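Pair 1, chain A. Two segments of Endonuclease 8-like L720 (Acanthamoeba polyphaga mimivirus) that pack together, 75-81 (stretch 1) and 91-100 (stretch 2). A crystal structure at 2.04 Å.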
# COMPACT_ATOMS: atom_id res chain seq x y z
N ILE A 75 0.36 11.72 3.07
CA ILE A 75 -0.69 12.50 3.71
C ILE A 75 -0.10 13.06 5.00
O ILE A 75 0.27 12.31 5.89
CB ILE A 75 -1.93 11.65 4.05
CG1 ILE A 75 -2.43 10.90 2.81
CG2 ILE A 75 -3.03 12.53 4.63
CD1 ILE A 75 -3.61 9.99 3.08
N LEU A 76 -0.00 14.39 5.08
CA LEU A 76 0.68 15.01 6.21
C LEU A 76 -0.26 15.77 7.15
O LEU A 76 -1.19 16.45 6.71
CB LEU A 76 1.79 15.95 5.73
CG LEU A 76 2.91 15.31 4.90
CD1 LEU A 76 3.95 16.35 4.51
CD2 LEU A 76 3.56 14.17 5.67
N VAL A 77 0.00 15.65 8.45
CA VAL A 77 -0.75 16.38 9.46
C VAL A 77 -0.00 17.66 9.83
O VAL A 77 1.17 17.61 10.22
CB VAL A 77 -0.94 15.54 10.73
CG1 VAL A 77 -1.73 16.33 11.77
CG2 VAL A 77 -1.65 14.24 10.40
N GLY A 78 -0.68 18.80 9.71
CA GLY A 78 -0.08 20.08 10.05
C GLY A 78 -1.09 21.09 10.55
O GLY A 78 -2.13 20.72 11.11
N ASN A 79 -0.79 22.37 10.35
CA ASN A 79 -1.72 23.44 10.72
C ASN A 79 -1.85 24.49 9.62
O ASN A 79 -1.31 24.32 8.53
CB ASN A 79 -1.33 24.08 12.06
CG ASN A 79 0.06 24.70 12.04
OD1 ASN A 79 0.31 25.66 11.31
ND2 ASN A 79 0.95 24.16 12.85
N GLN A 80 -2.56 25.58 9.92
CA GLN A 80 -2.80 26.63 8.93
C GLN A 80 -1.53 27.34 8.46
O GLN A 80 -1.50 27.89 7.36
CB GLN A 80 -3.79 27.66 9.48
CG GLN A 80 -5.24 27.20 9.50
N ASP A 81 -0.56 27.37 9.35
CA ASP A 81 0.78 27.90 9.14
C ASP A 81 1.62 27.10 8.14
O ASP A 81 2.47 27.66 7.46
CB ASP A 81 1.53 28.03 10.46
N ILE A 91 -7.43 19.71 3.76
CA ILE A 91 -8.60 19.62 4.61
C ILE A 91 -8.32 20.18 6.00
O ILE A 91 -7.52 19.63 6.75
CB ILE A 91 -9.11 18.18 4.76
CG1 ILE A 91 -9.44 17.59 3.38
CG2 ILE A 91 -10.34 18.14 5.66
CD1 ILE A 91 -10.06 16.20 3.44
N GLN A 92 -8.99 21.28 6.34
CA GLN A 92 -8.89 21.83 7.69
C GLN A 92 -10.08 21.39 8.54
O GLN A 92 -11.23 21.52 8.13
CB GLN A 92 -8.80 23.36 7.66
CG GLN A 92 -8.69 23.96 9.06
CD GLN A 92 -8.24 25.41 9.05
OE1 GLN A 92 -7.92 25.97 8.00
NE2 GLN A 92 -8.21 26.02 10.23
N LEU A 93 -9.78 20.86 9.72
CA LEU A 93 -10.81 20.36 10.62
C LEU A 93 -11.18 21.38 11.70
O LEU A 93 -10.57 22.44 11.80
CB LEU A 93 -10.36 19.05 11.25
CG LEU A 93 -9.98 17.98 10.22
CD1 LEU A 93 -9.37 16.77 10.89
CD2 LEU A 93 -11.21 17.59 9.40
N ASP A 94 -12.19 21.04 12.51
CA ASP A 94 -12.70 21.95 13.53
C ASP A 94 -11.73 22.19 14.69
O ASP A 94 -11.90 23.14 15.46
CB ASP A 94 -14.06 21.48 14.05
CG ASP A 94 -14.04 20.02 14.50
OD1 ASP A 94 -12.95 19.49 14.79
OD2 ASP A 94 -15.13 19.41 14.55
N ASN A 95 -10.73 21.33 14.83
CA ASN A 95 -9.72 21.50 15.87
C ASN A 95 -8.42 22.10 15.35
O ASN A 95 -7.35 21.89 15.94
CB ASN A 95 -9.45 20.17 16.59
CG ASN A 95 -8.92 19.10 15.65
OD1 ASN A 95 -8.80 19.31 14.44
ND2 ASN A 95 -8.60 17.93 16.20
N ASP A 96 -8.51 22.83 14.24
CA ASP A 96 -7.37 23.51 13.62
C ASP A 96 -6.31 22.58 13.01
O ASP A 96 -5.28 23.05 12.52
CB ASP A 96 -6.72 24.51 14.58
CG ASP A 96 -7.27 25.91 14.43
OD1 ASP A 96 -8.41 26.05 13.92
OD2 ASP A 96 -6.58 26.87 14.81
N ILE A 97 -6.56 21.28 13.03
CA ILE A 97 -5.69 20.33 12.35
C ILE A 97 -5.89 20.44 10.84
O ILE A 97 -7.02 20.56 10.37
CB ILE A 97 -5.96 18.88 12.81
CG1 ILE A 97 -5.44 18.68 14.24
CG2 ILE A 97 -5.32 17.87 11.86
CD1 ILE A 97 -5.57 17.26 14.73
N VAL A 98 -4.80 20.43 10.09
CA VAL A 98 -4.88 20.48 8.63
C VAL A 98 -4.22 19.27 7.99
O VAL A 98 -3.04 18.99 8.23
CB VAL A 98 -4.24 21.77 8.07
CG1 VAL A 98 -4.32 21.78 6.55
CG2 VAL A 98 -4.92 23.00 8.64
N LEU A 99 -4.98 18.54 7.19
CA LEU A 99 -4.46 17.39 6.46
C LEU A 99 -4.09 17.78 5.04
O LEU A 99 -4.88 18.42 4.34
CB LEU A 99 -5.49 16.25 6.44
CG LEU A 99 -5.87 15.66 7.80
CD1 LEU A 99 -7.05 14.71 7.65
CD2 LEU A 99 -4.69 14.95 8.43
N ARG A 100 -2.89 17.39 4.60
CA ARG A 100 -2.42 17.75 3.27
C ARG A 100 -1.98 16.53 2.46
O ARG A 100 -1.15 15.74 2.91
CB ARG A 100 -1.28 18.78 3.36
CG ARG A 100 -1.69 20.10 3.99
CD ARG A 100 -0.58 21.14 3.90
NE ARG A 100 -1.06 22.48 4.24
CZ ARG A 100 -1.18 22.94 5.48
NH1 ARG A 100 -0.87 22.17 6.51
NH2 ARG A 100 -1.62 24.17 5.69
O HOH W 1 -4.22 25.41 12.17

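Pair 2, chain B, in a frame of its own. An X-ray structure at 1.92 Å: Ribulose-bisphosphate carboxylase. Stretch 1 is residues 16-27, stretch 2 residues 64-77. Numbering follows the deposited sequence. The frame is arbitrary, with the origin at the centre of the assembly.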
# COMPACT_ATOMS: atom_id res chain seq x y z
N THR B 16 6.33 7.37 -16.64
CA THR B 16 5.66 6.94 -17.85
C THR B 16 4.41 6.20 -17.45
O THR B 16 4.49 5.23 -16.68
CB THR B 16 6.54 5.97 -18.65
OG1 THR B 16 7.75 6.61 -19.02
CG2 THR B 16 5.81 5.49 -19.91
N TYR B 17 3.27 6.65 -17.98
CA TYR B 17 1.97 6.01 -17.74
C TYR B 17 1.44 5.39 -19.01
O TYR B 17 1.64 5.93 -20.10
CB TYR B 17 0.93 7.04 -17.24
CG TYR B 17 1.42 7.82 -16.05
CD1 TYR B 17 1.23 7.33 -14.75
CD2 TYR B 17 2.09 9.02 -16.22
CE1 TYR B 17 1.70 8.03 -13.66
CE2 TYR B 17 2.55 9.74 -15.13
CZ TYR B 17 2.36 9.25 -13.87
OH TYR B 17 2.81 9.96 -12.78
N ARG B 18 0.79 4.24 -18.87
CA ARG B 18 0.02 3.63 -19.95
C ARG B 18 -1.45 3.87 -19.62
O ARG B 18 -1.90 3.52 -18.52
CB ARG B 18 0.25 2.11 -20.00
CG ARG B 18 -0.60 1.39 -21.08
CD ARG B 18 -0.86 -0.08 -20.72
NE ARG B 18 -1.59 -0.79 -21.77
CZ ARG B 18 -2.92 -0.90 -21.85
NH1 ARG B 18 -3.70 -0.33 -20.94
NH2 ARG B 18 -3.47 -1.58 -22.84
N LEU B 19 -2.20 4.44 -20.55
CA LEU B 19 -3.61 4.77 -20.27
C LEU B 19 -4.47 4.68 -21.53
O LEU B 19 -3.96 4.74 -22.65
CB LEU B 19 -3.72 6.16 -19.66
CG LEU B 19 -3.07 7.34 -20.40
CD1 LEU B 19 -3.98 7.94 -21.46
CD2 LEU B 19 -2.62 8.42 -19.44
N ARG B 20 -5.78 4.54 -21.32
CA ARG B 20 -6.75 4.53 -22.41
C ARG B 20 -7.56 5.82 -22.37
O ARG B 20 -8.00 6.25 -21.30
CB ARG B 20 -7.66 3.31 -22.31
CG ARG B 20 -8.76 3.27 -23.35
CD ARG B 20 -9.54 1.97 -23.26
NE ARG B 20 -10.61 1.93 -24.26
CZ ARG B 20 -10.94 0.85 -24.97
NH1 ARG B 20 -10.28 -0.29 -24.81
NH2 ARG B 20 -11.92 0.92 -25.87
N ASP B 21 -7.77 6.45 -23.52
CA ASP B 21 -8.57 7.68 -23.58
C ASP B 21 -8.87 8.02 -25.02
O ASP B 21 -8.61 7.21 -25.92
CB ASP B 21 -7.82 8.84 -22.92
CG ASP B 21 -8.76 9.84 -22.27
OD1 ASP B 21 -9.83 10.13 -22.83
OD2 ASP B 21 -8.41 10.36 -21.18
N ARG B 22 -9.43 9.20 -25.25
CA ARG B 22 -9.67 9.66 -26.62
C ARG B 22 -8.50 10.52 -27.10
O ARG B 22 -7.88 11.24 -26.31
CB ARG B 22 -10.99 10.44 -26.71
CG ARG B 22 -12.19 9.64 -26.26
CD ARG B 22 -13.48 10.16 -26.86
NE ARG B 22 -13.54 9.98 -28.31
CZ ARG B 22 -13.73 8.81 -28.92
NH1 ARG B 22 -13.77 8.75 -30.24
NH2 ARG B 22 -13.86 7.70 -28.20
N LYS B 23 -8.20 10.43 -28.39
CA LYS B 23 -7.01 11.05 -28.96
C LYS B 23 -6.90 12.56 -28.72
O LYS B 23 -5.83 13.06 -28.39
CB LYS B 23 -6.93 10.76 -30.45
CG LYS B 23 -5.99 9.63 -30.82
CD LYS B 23 -5.83 9.55 -32.33
CE LYS B 23 -5.37 10.89 -32.89
NZ LYS B 23 -5.40 10.91 -34.38
N ASP B 24 -8.01 13.27 -28.89
CA ASP B 24 -7.98 14.73 -28.84
C ASP B 24 -8.00 15.30 -27.42
O ASP B 24 -8.01 16.52 -27.23
CB ASP B 24 -9.14 15.32 -29.65
CG ASP B 24 -10.49 14.78 -29.22
OD1 ASP B 24 -10.53 13.73 -28.54
OD2 ASP B 24 -11.51 15.41 -29.56
N LYS B 25 -7.98 14.41 -26.43
CA LYS B 25 -8.01 14.82 -25.04
C LYS B 25 -6.63 14.64 -24.43
O LYS B 25 -6.33 15.22 -23.39
CB LYS B 25 -9.02 13.97 -24.26
CG LYS B 25 -10.39 13.89 -24.90
N LEU B 26 -5.80 13.85 -25.10
CA LEU B 26 -4.50 13.46 -24.56
C LEU B 26 -3.62 14.65 -24.19
O LEU B 26 -3.01 14.69 -23.11
CB LEU B 26 -3.77 12.56 -25.56
CG LEU B 26 -4.19 11.10 -25.61
CD1 LEU B 26 -3.36 10.36 -26.64
CD2 LEU B 26 -4.05 10.44 -24.24
N GLU B 27 -3.55 15.63 -25.08
CA GLU B 27 -2.68 16.78 -24.90
C GLU B 27 -3.10 17.63 -23.70
O GLU B 27 -2.28 17.99 -22.87
CB GLU B 27 -2.66 17.63 -26.17
CG GLU B 27 -1.27 18.08 -26.60
CD GLU B 27 -0.43 16.97 -27.22
OE1 GLU B 27 0.76 16.86 -26.87
OE2 GLU B 27 -0.96 16.21 -28.06
N ARG B 64 2.81 9.24 -26.58
CA ARG B 64 2.97 8.21 -27.61
C ARG B 64 1.71 7.36 -27.73
O ARG B 64 1.36 6.62 -26.82
CB ARG B 64 4.17 7.31 -27.29
CG ARG B 64 5.52 8.03 -27.22
CD ARG B 64 6.63 7.06 -26.85
NE ARG B 64 6.51 6.56 -25.48
CZ ARG B 64 6.94 7.22 -24.41
NH1 ARG B 64 7.50 8.42 -24.56
NH2 ARG B 64 6.80 6.70 -23.20
N VAL B 65 1.05 7.45 -28.88
CA VAL B 65 -0.11 6.62 -29.14
C VAL B 65 0.35 5.20 -29.47
O VAL B 65 1.16 4.99 -30.38
CB VAL B 65 -0.93 7.18 -30.31
CG1 VAL B 65 -1.84 6.12 -30.89
CG2 VAL B 65 -1.72 8.40 -29.87
N LEU B 66 -0.14 4.22 -28.72
CA LEU B 66 0.29 2.84 -28.93
C LEU B 66 -0.68 2.10 -29.85
O LEU B 66 -0.26 1.29 -30.67
CB LEU B 66 0.43 2.10 -27.61
CG LEU B 66 1.42 2.68 -26.60
CD1 LEU B 66 1.75 1.65 -25.54
CD2 LEU B 66 2.70 3.19 -27.28
N ASP B 67 -1.97 2.39 -29.71
CA ASP B 67 -2.97 1.73 -30.55
C ASP B 67 -4.24 2.56 -30.64
O ASP B 67 -4.59 3.29 -29.71
CB ASP B 67 -3.29 0.33 -30.01
CG ASP B 67 -4.17 -0.47 -30.95
OD1 ASP B 67 -3.84 -0.55 -32.15
OD2 ASP B 67 -5.20 -1.00 -30.49
N GLU B 68 -4.93 2.46 -31.77
CA GLU B 68 -6.20 3.12 -31.93
C GLU B 68 -7.28 2.04 -32.05
O GLU B 68 -7.22 1.19 -32.95
CB GLU B 68 -6.18 4.00 -33.19
CG GLU B 68 -7.34 4.98 -33.30
CD GLU B 68 -6.86 6.40 -33.50
OE1 GLU B 68 -7.70 7.30 -33.72
OE2 GLU B 68 -5.63 6.62 -33.45
N ARG B 69 -8.25 2.07 -31.15
CA ARG B 69 -9.34 1.10 -31.12
C ARG B 69 -10.47 1.53 -32.06
O ARG B 69 -10.67 2.71 -32.29
CB ARG B 69 -9.85 0.95 -29.68
CG ARG B 69 -10.77 -0.24 -29.43
CD ARG B 69 -10.36 -1.01 -28.17
N PRO B 70 -11.18 0.55 -32.66
CA PRO B 70 -12.32 0.89 -33.52
C PRO B 70 -13.42 1.72 -32.85
O PRO B 70 -14.12 2.46 -33.55
CB PRO B 70 -12.84 -0.48 -33.94
CG PRO B 70 -11.59 -1.30 -34.02
CD PRO B 70 -10.76 -0.84 -32.86
N ASP B 71 -13.54 1.64 -31.53
CA ASP B 71 -14.52 2.48 -30.83
C ASP B 71 -14.02 3.91 -30.61
O ASP B 71 -14.68 4.72 -29.96
CB ASP B 71 -15.01 1.83 -29.53
CG ASP B 71 -13.91 1.68 -28.49
OD1 ASP B 71 -12.83 2.30 -28.62
OD2 ASP B 71 -14.13 0.93 -27.51
N GLY B 72 -12.84 4.22 -31.15
CA GLY B 72 -12.31 5.58 -31.12
C GLY B 72 -11.36 5.84 -29.97
O GLY B 72 -10.71 6.89 -29.92
N ASP B 73 -11.28 4.89 -29.04
CA ASP B 73 -10.35 5.02 -27.92
C ASP B 73 -8.92 4.77 -28.38
O ASP B 73 -8.67 4.02 -29.33
CB ASP B 73 -10.69 4.03 -26.81
CG ASP B 73 -11.81 4.50 -25.92
OD1 ASP B 73 -12.40 5.57 -26.19
OD2 ASP B 73 -12.12 3.79 -24.95
N VAL B 74 -7.98 5.38 -27.67
CA VAL B 74 -6.57 5.17 -27.93
C VAL B 74 -5.91 4.56 -26.68
O VAL B 74 -6.36 4.79 -25.55
CB VAL B 74 -5.90 6.51 -28.32
CG1 VAL B 74 -5.71 7.41 -27.11
CG2 VAL B 74 -4.60 6.27 -28.99
N VAL B 75 -4.88 3.75 -26.88
CA VAL B 75 -4.00 3.43 -25.76
C VAL B 75 -2.72 4.19 -26.00
O VAL B 75 -2.16 4.15 -27.09
CB VAL B 75 -3.73 1.93 -25.60
CG1 VAL B 75 -2.63 1.69 -24.57
CG2 VAL B 75 -5.00 1.21 -25.19
N ALA B 76 -2.29 4.94 -24.99
CA ALA B 76 -1.14 5.79 -25.15
C ALA B 76 -0.22 5.74 -23.94
O ALA B 76 -0.62 5.31 -22.85
CB ALA B 76 -1.58 7.23 -25.42
N GLU B 77 1.02 6.15 -24.17
CA GLU B 77 1.95 6.39 -23.09
C GLU B 77 2.17 7.89 -22.99
O GLU B 77 2.25 8.59 -23.99
CB GLU B 77 3.29 5.70 -23.33
CG GLU B 77 3.26 4.21 -23.01
CD GLU B 77 4.61 3.56 -23.14
OE1 GLU B 77 5.58 4.27 -23.46
OE2 GLU B 77 4.69 2.33 -22.93

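Pair 1 and pair 2 share one backbone arrangement: a strand lies antiparallel to the second arm of a hairpin whose two arms are joined by a type I turn. Superposition of 14 central residues gives an RMSD of 0.7 Å over N, CA and C. The strand axes approach to 4.7 Å at 156° in pair 1 and to 4.4 Å at 146° in pair 2. The turns, Leu A93 to Asp A96 and Arg B69 to Gly B72, coincide closely, and their last residues, Asp A96 and Gly B72, both have positive phi.

The ladder of backbone hydrogen bonds is in the same register. Leu A76 pairs with Arg A100 (Leu A76 N to Arg A100 O 2.8 Å, Arg A100 N to Leu A76 O 2.9 Å), and the matching Leu B19 pairs with Ala B76 (Leu B19 N to Ala B76 O and Ala B76 N to Leu B19 O, both 2.9 Å). Two residues on, Gly A78 N donates to Val A98 O at 2.8 Å and Val A98 N to Gly A78 O at 2.9 Å; in pair 2 Asp B21 N donates to Val B74 O at 3.0 Å and Val B74 N to Asp B21 O at 2.6 Å. Between these rungs lie the non-hydrogen-bonded pairs Val A77 with Leu A99 and Arg B20 with Val B75.

On the face carrying those intermediate pairs, the chemistry differs. Val A77 meets the hairpin through apolar contacts, its CG2 3.7 Å from Leu A99 CD2 and its CG1 3.9 Å from Ile A97 CG2. At the equivalent position, the extended Arg B20 reaches along the hairpin to two acids. Its NE makes a very short hydrogen bond of 2.5 Å to OD2 of Asp B73, the counterpart of Ile A97, within a salt bridge; its NH2 forms another salt bridge with Asp B71 OD2 at 2.8 Å. Asp B71 corresponds to Asn A95, and each uses OD1 to accept from a backbone nitrogen two residues on: Asp B73 N to Asp B71 OD1 is 3.0 Å, Ile A97 N to Asn A95 OD1 3.3 Å.

On the other face the residue paired with the leucine differs. In pair 1 Arg A100 spans from the hairpin to the first stretch, where NH2 and NH1 donate to Asn A79 O at 2.9 and 3.0 Å. Its path passes Gly A78, where an ideal CB would lie only 3.2 Å from Arg A100 NH1. In pair 2 the position of Arg A100 is taken by Ala B76, and Asp B21 occupies the position of Gly A78. Both pairs have a valine here (Val A98 and Val B74, CA atoms 0.4 Å apart after superposition). Within pair 2, Leu B26, in a helix, packs against this face, with its CD1 3.8 Å from both Ala B76 CB and Val B74 CG1.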